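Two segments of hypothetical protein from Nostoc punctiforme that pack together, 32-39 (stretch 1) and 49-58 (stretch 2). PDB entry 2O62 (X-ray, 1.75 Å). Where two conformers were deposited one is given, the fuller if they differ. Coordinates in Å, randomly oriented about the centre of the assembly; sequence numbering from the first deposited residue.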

# COMPACT_ATOMS: atom_id res chain seq x y z
N ASP A 32 -4.26 -11.46 -15.10
CA ASP A 32 -5.21 -11.49 -14.00
C ASP A 32 -5.69 -12.92 -13.79
O ASP A 32 -5.96 -13.63 -14.76
CB ASP A 32 -6.37 -10.60 -14.34
CG ASP A 32 -7.49 -10.75 -13.39
OD1 ASP A 32 -7.46 -10.05 -12.35
OD2 ASP A 32 -8.37 -11.63 -13.67
N THR A 33 -5.81 -13.33 -12.53
CA THR A 33 -6.23 -14.67 -12.20
C THR A 33 -7.22 -14.58 -11.07
O THR A 33 -6.90 -13.99 -10.02
CB THR A 33 -5.06 -15.54 -11.75
OG1 THR A 33 -4.00 -15.45 -12.71
CG2 THR A 33 -5.51 -16.98 -11.58
N SER A 34 -8.40 -15.17 -11.25
CA SER A 34 -9.38 -15.17 -10.20
C SER A 34 -8.90 -16.00 -9.00
O SER A 34 -8.15 -17.00 -9.12
CB SER A 34 -10.76 -15.63 -10.73
OG SER A 34 -10.76 -17.03 -11.00
N SER A 35 -9.31 -15.54 -7.83
CA SER A 35 -8.80 -16.08 -6.56
C SER A 35 -9.87 -16.21 -5.46
O SER A 35 -10.90 -15.50 -5.43
CB SER A 35 -7.65 -15.21 -6.08
OG SER A 35 -8.09 -13.91 -5.75
N ARG A 36 -9.63 -17.21 -4.60
CA ARG A 36 -10.38 -17.41 -3.36
C ARG A 36 -9.32 -17.73 -2.30
O ARG A 36 -8.53 -18.67 -2.47
CB ARG A 36 -11.37 -18.57 -3.48
CG ARG A 36 -12.41 -18.64 -2.37
CD ARG A 36 -13.58 -19.60 -2.71
NE ARG A 36 -14.43 -19.89 -1.54
CZ ARG A 36 -15.70 -19.51 -1.36
NH1 ARG A 36 -16.36 -18.80 -2.29
NH2 ARG A 36 -16.32 -19.86 -0.24
N LEU A 37 -9.30 -16.92 -1.24
CA LEU A 37 -8.31 -17.02 -0.17
C LEU A 37 -9.09 -17.19 1.10
O LEU A 37 -9.79 -16.29 1.55
CB LEU A 37 -7.43 -15.78 -0.11
CG LEU A 37 -6.16 -15.82 0.77
CD1 LEU A 37 -5.25 -14.71 0.30
CD2 LEU A 37 -6.42 -15.62 2.16
N CYS A 38 -8.96 -18.36 1.66
CA CYS A 38 -9.61 -18.65 2.94
C CYS A 38 -8.59 -18.58 4.06
O CYS A 38 -7.56 -19.22 4.03
CB CYS A 38 -10.33 -19.99 2.97
SG CYS A 38 -11.11 -20.37 4.58
N LEU A 39 -8.88 -17.74 5.03
CA LEU A 39 -8.10 -17.65 6.26
C LEU A 39 -9.02 -18.10 7.37
O LEU A 39 -10.03 -17.45 7.68
CB LEU A 39 -7.60 -16.24 6.57
CG LEU A 39 -6.49 -15.64 5.72
CD1 LEU A 39 -6.30 -14.15 6.09
CD2 LEU A 39 -5.17 -16.41 5.96
N ARG A 49 -4.94 -21.25 9.25
CA ARG A 49 -4.72 -21.96 8.01
C ARG A 49 -5.14 -21.09 6.83
O ARG A 49 -6.24 -20.55 6.78
CB ARG A 49 -5.50 -23.25 7.95
CG ARG A 49 -5.37 -23.94 6.59
CD ARG A 49 -6.17 -25.20 6.57
NE ARG A 49 -5.52 -26.15 7.43
CZ ARG A 49 -6.14 -27.13 8.10
NH1 ARG A 49 -7.45 -27.29 8.01
NH2 ARG A 49 -5.42 -27.94 8.88
N LEU A 50 -4.22 -20.96 5.88
CA LEU A 50 -4.47 -20.20 4.68
C LEU A 50 -4.63 -21.14 3.50
O LEU A 50 -3.79 -22.01 3.30
CB LEU A 50 -3.29 -19.26 4.43
CG LEU A 50 -3.32 -18.39 3.17
CD1 LEU A 50 -2.65 -17.09 3.43
CD2 LEU A 50 -2.66 -19.08 1.95
N THR A 51 -5.74 -21.01 2.75
CA THR A 51 -5.97 -21.84 1.56
C THR A 51 -6.21 -20.85 0.43
O THR A 51 -7.25 -20.21 0.43
CB THR A 51 -7.17 -22.80 1.71
OG1 THR A 51 -7.00 -23.64 2.86
CG2 THR A 51 -7.28 -23.72 0.50
N LEU A 52 -5.22 -20.70 -0.45
CA LEU A 52 -5.31 -19.86 -1.63
C LEU A 52 -5.54 -20.71 -2.89
O LEU A 52 -4.69 -21.52 -3.30
CB LEU A 52 -4.07 -19.00 -1.80
CG LEU A 52 -3.97 -18.14 -3.07
CD1 LEU A 52 -5.10 -17.16 -3.16
CD2 LEU A 52 -2.66 -17.42 -3.11
N SER A 53 -6.74 -20.54 -3.47
CA SER A 53 -7.07 -21.15 -4.76
C SER A 53 -7.05 -20.05 -5.82
O SER A 53 -7.64 -18.99 -5.63
CB SER A 53 -8.46 -21.79 -4.71
OG SER A 53 -8.54 -22.72 -3.67
N ARG A 54 -6.35 -20.30 -6.92
CA ARG A 54 -6.39 -19.40 -8.09
C ARG A 54 -6.72 -20.18 -9.38
O ARG A 54 -6.34 -21.34 -9.54
CB ARG A 54 -5.06 -18.66 -8.27
CG ARG A 54 -4.82 -17.55 -7.24
CD ARG A 54 -3.39 -17.15 -7.13
NE ARG A 54 -2.59 -18.31 -6.82
CZ ARG A 54 -1.27 -18.31 -6.67
NH1 ARG A 54 -0.58 -17.19 -6.76
NH2 ARG A 54 -0.63 -19.45 -6.39
N SER A 55 -7.46 -19.54 -10.28
CA SER A 55 -7.92 -20.23 -11.48
C SER A 55 -6.75 -20.74 -12.32
O SER A 55 -5.85 -19.98 -12.67
CB SER A 55 -8.80 -19.29 -12.31
OG SER A 55 -9.45 -19.99 -13.35
N GLY A 56 -6.77 -22.03 -12.64
CA GLY A 56 -5.73 -22.66 -13.44
C GLY A 56 -4.45 -23.01 -12.69
O GLY A 56 -3.45 -23.40 -13.32
N LYS A 57 -4.46 -22.89 -11.36
CA LYS A 57 -3.28 -23.13 -10.54
C LYS A 57 -3.59 -24.14 -9.43
O LYS A 57 -4.75 -24.35 -9.09
CB LYS A 57 -2.78 -21.81 -9.94
CG LYS A 57 -2.29 -20.84 -10.96
CD LYS A 57 -1.84 -19.57 -10.33
CE LYS A 57 -1.48 -18.52 -11.37
NZ LYS A 57 -0.14 -18.74 -11.95
N ASP A 58 -2.57 -24.77 -8.88
CA ASP A 58 -2.76 -25.64 -7.72
C ASP A 58 -3.05 -24.77 -6.53
O ASP A 58 -2.57 -23.64 -6.47
CB ASP A 58 -1.50 -26.46 -7.41
CG ASP A 58 -1.09 -27.39 -8.56
OD1 ASP A 58 -1.97 -28.13 -9.07
OD2 ASP A 58 0.11 -27.38 -8.92

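The strongest interactions in this contact are backbone hydrogen bonds joining two antiparallel strands whose axes approach to 4.6 Å and run at 173° to one another. R36 and S53 form a hydrogen-bonded pair: R36 N donates to S53 O at 2.9 Å, and S53 N donates to R36 O at 2.8 Å. Two residues further on, C38 and T51 repeat the arrangement, with C38 N to T51 O at 2.8 Å and T51 N to C38 O at 2.9 Å. All four bonds are short and nearly straight, with angles at hydrogen of 162° to 173°. A fifth, from S55 N to S34 O at 2.9 Å, carries the ladder just past the strand end of the second stretch and is somewhat more bent, at 156°.

Alternating with these rungs are the non-hydrogen-bonded pairs S35 with R54 and L37 with L52, and L39 with L50 follows beyond the last rung. Their CA atoms come closer, 4.4 Å for L37 CA to L52 CA against 5.2 Å for R36 CA to S53 CA, so CA-H groups can face carbonyl oxygens already engaged in the ladder. R54 CA lies 3.1 Å from S34 O, and S35 CA lies 3.3 Å from S53 O; such CA-H...O contacts supplement the conventional bonds.

Because side chains alternate along a strand, the ladder sorts them onto two faces. One carries L37, L39, L50 and L52, together with S35 and R54. Here branched aliphatic side chains suit a largely buried setting (L50 is partly exposed), since they fill space without leaving polar groups unsatisfied. L39 CD2 meets L50 CD1 at 3.6 Å, the closest of the leucine contacts; L37 CD2 reaches the same methyl, L50 CD1, at 4.2 Å, while L37 CB packs against L52 CD1 at 4.1 Å. Toward the turn, the small S35 lies beside the aliphatic part of R54, with S35 CB 3.9 Å from R54 CG, and the end of the arginine leads away from the first strand.

The other face carries R36, C38, T51 and S53. It is more open, and its side chains are mostly polar. C38 and T51 sit directly across from each other, their CB atoms 4.4 Å apart. The long, extended R36 leads its charged end away from the second strand, so its part in the pairing comes chiefly from its backbone.

At the end of the ladder, R54 to K57 form a type II turn, closed by a hydrogen bond from K57 N to R54 O at 3.0 Å. G56 occupies the third position with a phi of 79°, a conformation that glycine, having no side chain, adopts readily. T33 covers the start of this turn: its methyl CG2 lies 3.7 Å from R54 CB and 3.2 Å from S55 O. Nearby, the exposed S34 and S55 bring S34 OG within 3.3 Å of S55 CB, a close packing contact that their small side chains allow.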